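Side-chain contacts in Bpsl2520 (PDB 6F03), which is of unknown function but is a putative exported protein and secreted antigen of Burkholderia pseudomallei, built largely of helices: residues T146-K150 with S151-R155; D51-A55 with P56-S60. One frame throughout, in Å; residues are numbered along the deposited sequence.

Interaction 1. Residues T146-K150 with S151-R155; sequences TTFYK and SPTGR
T147 O and S151 N meet at 3.1 Å where helix 139-150 breaks into helix 152-193, a junction closed by a serine N-cap. The bond from S151 N to T147 O is weak, the N-H pointing well off the line to the oxygen. F148 contributes more. Its carbonyl oxygen takes two donors: S151 OG at 2.6 Å, only 18° from the carbonyl plane, and S151 N at 3.1 Å, well above that plane. With CG anti to the backbone N (chi1 166°), the F148 ring swings over the new helix, and G154 CA lies 4.1 Å from its centroid, 16° off the normal: a CH-pi contact over one face. The F148 ring also stacks with F148 of the second subunit, and T153 OG1 bonds to D144 of that subunit, so the junction belongs to the dimer interface. The CB of Y149 points away from S151-R155, yet Y149 O touches R155 CG at 3.5 Å. S151 OG, which also bonds a glycerol, probably from the crystallisation liquor, accepts the capping bond from G154 N at 3.2 Å.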
loop_
_atom_site.group_PDB
_atom_site.type_symbol
_atom_site.label_atom_id
_atom_site.label_comp_id
_atom_site.label_asym_id
_atom_site.label_seq_id
_atom_site.Cartn_x
_atom_site.Cartn_y
_atom_site.Cartn_z
ATOM N N THR B 146 -24.864 -7.781 5.622
ATOM C CA THR B 146 -25.442 -8.254 4.378
ATOM C C THR B 146 -26.633 -7.394 3.969
ATOM O O THR B 146 -26.799 -7.062 2.783
ATOM C CB THR B 146 -25.827 -9.717 4.519
ATOM O OG1 THR B 146 -24.688 -10.452 4.964
ATOM C CG2 THR B 146 -26.299 -10.297 3.182
ATOM N N THR B 147 -27.485 -7.046 4.931
ATOM C CA THR B 147 -28.605 -6.157 4.644
ATOM C C THR B 147 -28.122 -4.837 4.060
ATOM O O THR B 147 -28.639 -4.371 3.041
ATOM C CB THR B 147 -29.407 -5.890 5.916
ATOM O OG1 THR B 147 -30.020 -7.107 6.360
ATOM C CG2 THR B 147 -30.470 -4.802 5.633
ATOM N N PHE B 148 -27.116 -4.220 4.677
ATOM C CA PHE B 148 -26.621 -2.968 4.116
ATOM C C PHE B 148 -26.027 -3.180 2.717
ATOM O O PHE B 148 -26.274 -2.383 1.803
ATOM C CB PHE B 148 -25.611 -2.327 5.055
ATOM C CG PHE B 148 -24.815 -1.229 4.415
ATOM C CD1 PHE B 148 -25.402 -0.002 4.158
ATOM C CD2 PHE B 148 -23.479 -1.432 4.063
ATOM C CE1 PHE B 148 -24.681 1.015 3.559
ATOM C CE2 PHE B 148 -22.737 -0.417 3.463
ATOM C CZ PHE B 148 -23.342 0.810 3.210
ATOM N N TYR B 149 -25.255 -4.251 2.519
ATOM C CA TYR B 149 -24.582 -4.426 1.225
ATOM C C TYR B 149 -25.558 -4.713 0.087
ATOM O O TYR B 149 -25.290 -4.341 -1.063
ATOM C CB TYR B 149 -23.538 -5.547 1.290
ATOM C CG TYR B 149 -22.243 -5.146 1.950
ATOM C CD1 TYR B 149 -21.514 -4.054 1.479
ATOM C CD2 TYR B 149 -21.703 -5.891 2.986
ATOM C CE1 TYR B 149 -20.295 -3.689 2.056
ATOM C CE2 TYR B 149 -20.484 -5.537 3.571
ATOM C CZ TYR B 149 -19.798 -4.436 3.090
ATOM O OH TYR B 149 -18.615 -4.080 3.641
ATOM N N LYS B 150 -26.667 -5.392 0.372
ATOM C CA LYS B 150 -27.703 -5.619 -0.626
ATOM C C LYS B 150 -28.641 -4.427 -0.802
ATOM O O LYS B 150 -29.376 -4.397 -1.781
ATOM C CB LYS B 150 -28.512 -6.879 -0.279
ATOM C CG LYS B 150 -27.654 -8.138 -0.358
ATOM C CD LYS B 150 -28.467 -9.412 -0.494
ATOM C CE LYS B 150 -28.511 -9.907 -1.956
ATOM N NZ LYS B 150 -27.150 -10.319 -2.506
ATOM N N SER B 151 -28.620 -3.434 0.078
ATOM C CA SER B 151 -29.452 -2.255 -0.127
ATOM C C SER B 151 -28.926 -1.429 -1.299
ATOM O O SER B 151 -27.780 -1.596 -1.721
ATOM C CB SER B 151 -29.501 -1.407 1.141
ATOM O OG SER B 151 -28.270 -0.738 1.367
ATOM N N PRO B 152 -29.761 -0.551 -1.869
ATOM C CA PRO B 152 -29.275 0.271 -2.998
ATOM C C PRO B 152 -28.051 1.106 -2.657
ATOM O O PRO B 152 -27.154 1.253 -3.493
ATOM C CB PRO B 152 -30.472 1.175 -3.325
ATOM C CG PRO B 152 -31.678 0.397 -2.817
ATOM C CD PRO B 152 -31.202 -0.360 -1.599
ATOM N N THR B 153 -27.996 1.687 -1.461
ATOM C CA THR B 153 -26.811 2.463 -1.120
ATOM C C THR B 153 -25.611 1.550 -0.866
ATOM O O THR B 153 -24.482 1.915 -1.208
ATOM C CB THR B 153 -27.111 3.388 0.066
ATOM O OG1 THR B 153 -27.891 4.489 -0.413
ATOM C CG2 THR B 153 -25.829 3.932 0.709
ATOM N N GLY B 154 -25.836 0.355 -0.314
ATOM C CA GLY B 154 -24.746 -0.603 -0.170
ATOM C C GLY B 154 -24.161 -1.022 -1.507
ATOM O O GLY B 154 -22.939 -1.087 -1.683
ATOM N N ARG B 155 -25.024 -1.324 -2.469
ATOM C CA ARG B 155 -24.519 -1.687 -3.787
ATOM C C ARG B 155 -23.702 -0.555 -4.395
ATOM O O ARG B 155 -22.644 -0.799 -4.983
ATOM C CB ARG B 155 -25.677 -2.092 -4.689
ATOM C CG ARG B 155 -26.278 -3.416 -4.283
ATOM C CD ARG B 155 -27.532 -3.710 -5.050
ATOM N NE ARG B 155 -27.594 -5.144 -5.311
ATOM C CZ ARG B 155 -28.290 -5.999 -4.569
ATOM N NH1 ARG B 155 -28.992 -5.547 -3.542
ATOM N NH2 ARG B 155 -28.296 -7.296 -4.852
#

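Interaction 2. Residues D51-A55 with P56-S60; sequences DAIDA and PKLVS
A55 and P56 meet where helix 40-52 ends in a Schellman motif and helix 55-84 starts at once, with D54 serving both as the C-prime residue of the first and as the N-cap of the second. The positive phi of D54 supports the assignment, as does the bond from D54 N to D51 O at 3.2 Å. A55 opens helix 55-84. Its CB lies beside the proline ring, 3.6 Å from P56 CD, and its buried methyl faces Q129 of helix 119-136. The carbonyl of A55 accepts a well-aligned bond, V59 N to A55 O at 3.0 Å with an N-H...O angle of 163°. P56 has no backbone N-H to give, and in the opening turn of a helix no earlier helical carbonyl needs one; the ring therefore fits without costing the helix a bond. An acetate, probably from the crystallisation liquor, lies near the exposed P56 ring.

D54 carries its carboxylate over the same turn. With CG anti to the backbone N (chi1 -170°) the carboxylate swings toward the turn, and a chi2 of 11° sets its two oxygens: OD1 lies 3.6 Å from P56 CD, and OD2 rests 3.2 Å from K57 CB. D54 crosses the aliphatic part of K57 obliquely, OD2 against CB and CD, while OD2 stays 4.7 Å from K57 NZ and forms no salt bridge. A negative group beside a helix start would probably be favoured by the helix dipole. The backbone adds a weak bond from K57 N to D54 O. The buried I53 and the side chain of L58 cross at about a right angle, touching at their ends, I53 CD1 to L58 CD1, at 3.8 Å.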
loop_
_atom_site.group_PDB
_atom_site.type_symbol
_atom_site.label_atom_id
_atom_site.label_comp_id
_atom_site.label_asym_id
_atom_site.label_seq_id
_atom_site.Cartn_x
_atom_site.Cartn_y
_atom_site.Cartn_z
ATOM N N ASP B 51 -21.083 -13.388 -0.910
ATOM C CA ASP B 51 -21.778 -13.202 -2.184
ATOM C C ASP B 51 -22.157 -11.735 -2.413
ATOM O O ASP B 51 -22.012 -11.209 -3.520
ATOM C CB ASP B 51 -23.016 -14.101 -2.213
ATOM C CG ASP B 51 -23.785 -14.001 -3.508
ATOM O OD1 ASP B 51 -23.245 -14.470 -4.543
ATOM O OD2 ASP B 51 -24.930 -13.468 -3.485
ATOM N N ALA B 52 -22.635 -11.053 -1.373
ATOM C CA ALA B 52 -23.105 -9.681 -1.534
ATOM C C ALA B 52 -21.964 -8.695 -1.786
ATOM O O ALA B 52 -22.185 -7.642 -2.397
ATOM C CB ALA B 52 -23.914 -9.251 -0.294
ATOM N N ILE B 53 -20.753 -8.973 -1.300
ATOM C CA ILE B 53 -19.653 -8.046 -1.553
ATOM C C ILE B 53 -18.846 -8.475 -2.776
ATOM O O ILE B 53 -17.768 -7.929 -3.039
ATOM C CB ILE B 53 -18.747 -7.917 -0.314
ATOM C CG1 ILE B 53 -18.038 -9.241 -0.009
ATOM C CG2 ILE B 53 -19.565 -7.468 0.905
ATOM C CD1 ILE B 53 -16.996 -9.143 1.157
ATOM N N ASP B 54 -19.338 -9.470 -3.518
ATOM C CA ASP B 54 -18.593 -10.069 -4.630
ATOM C C ASP B 54 -17.175 -10.471 -4.191
ATOM O O ASP B 54 -16.164 -10.013 -4.731
ATOM C CB ASP B 54 -18.555 -9.118 -5.838
ATOM C CG ASP B 54 -17.997 -9.786 -7.114
ATOM O OD1 ASP B 54 -17.824 -11.032 -7.131
ATOM O OD2 ASP B 54 -17.731 -9.053 -8.101
ATOM N N ALA B 55 -17.114 -11.369 -3.208
ATOM C CA ALA B 55 -15.812 -11.756 -2.671
ATOM C C ALA B 55 -14.845 -12.309 -3.725
ATOM O O ALA B 55 -13.639 -12.054 -3.586
ATOM C CB ALA B 55 -16.007 -12.767 -1.535
ATOM N N PRO B 56 -15.275 -13.041 -4.765
ATOM C CA PRO B 56 -14.296 -13.524 -5.760
ATOM C C PRO B 56 -13.546 -12.406 -6.457
ATOM O O PRO B 56 -12.350 -12.534 -6.778
ATOM C CB PRO B 56 -15.156 -14.327 -6.744
ATOM C CG PRO B 56 -16.341 -14.778 -5.919
ATOM C CD PRO B 56 -16.619 -13.619 -4.981
ATOM N N LYS B 57 -14.222 -11.293 -6.703
ATOM C CA LYS B 57 -13.530 -10.155 -7.281
ATOM C C LYS B 57 -12.414 -9.683 -6.355
ATOM O O LYS B 57 -11.307 -9.370 -6.814
ATOM C CB LYS B 57 -14.543 -9.050 -7.555
ATOM C CG LYS B 57 -14.003 -7.829 -8.214
ATOM C CD LYS B 57 -15.075 -6.769 -8.184
ATOM C CE LYS B 57 -14.738 -5.653 -9.116
ATOM N NZ LYS B 57 -14.726 -6.257 -10.444
ATOM N N LEU B 58 -12.668 -9.669 -5.039
ATOM C CA LEU B 58 -11.633 -9.248 -4.094
ATOM C C LEU B 58 -10.451 -10.222 -4.067
ATOM O O LEU B 58 -9.295 -9.799 -3.972
ATOM C CB LEU B 58 -12.224 -9.103 -2.687
ATOM C CG LEU B 58 -13.464 -8.221 -2.528
ATOM C CD1 LEU B 58 -13.988 -8.256 -1.074
ATOM C CD2 LEU B 58 -13.208 -6.796 -2.990
ATOM N N VAL B 59 -10.715 -11.529 -4.113
ATOM C CA VAL B 59 -9.632 -12.494 -4.213
ATOM C C VAL B 59 -8.788 -12.208 -5.453
ATOM O O VAL B 59 -7.556 -12.186 -5.397
ATOM C CB VAL B 59 -10.185 -13.932 -4.226
ATOM C CG1 VAL B 59 -9.071 -14.929 -4.682
ATOM C CG2 VAL B 59 -10.710 -14.306 -2.837
ATOM N N SER B 60 -9.449 -11.970 -6.588
ATOM C CA SER B 60 -8.735 -11.701 -7.832
ATOM C C SER B 60 -7.771 -10.527 -7.669
ATOM O O SER B 60 -6.621 -10.585 -8.132
ATOM C CB SER B 60 -9.748 -11.455 -8.955
ATOM O OG SER B 60 -9.108 -10.992 -10.117
#

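In the fold
Both contacts sit at abrupt joints between consecutive helices, with centres about 15 Å apart on the same side of the chain's centre. Residues 51-55 and 146-150 touch directly. Y149 CD2 packs on I53 CG2 at 3.4 Å, while K150 CG lies 3.9 Å from A52 CB; the side chains of helix 139-150 thus bear on the end of helix 40-52. K150 NZ and D51 OD2 lie 4.0 Å apart, a long and weak pairing. The two joints differ outward: interaction 1 faces the second subunit, whereas no other protein chain of the assembly touches interaction 2. Glycerol at S151 and acetate at P56 probably come from the crystallisation liquor, and no functional site is established there.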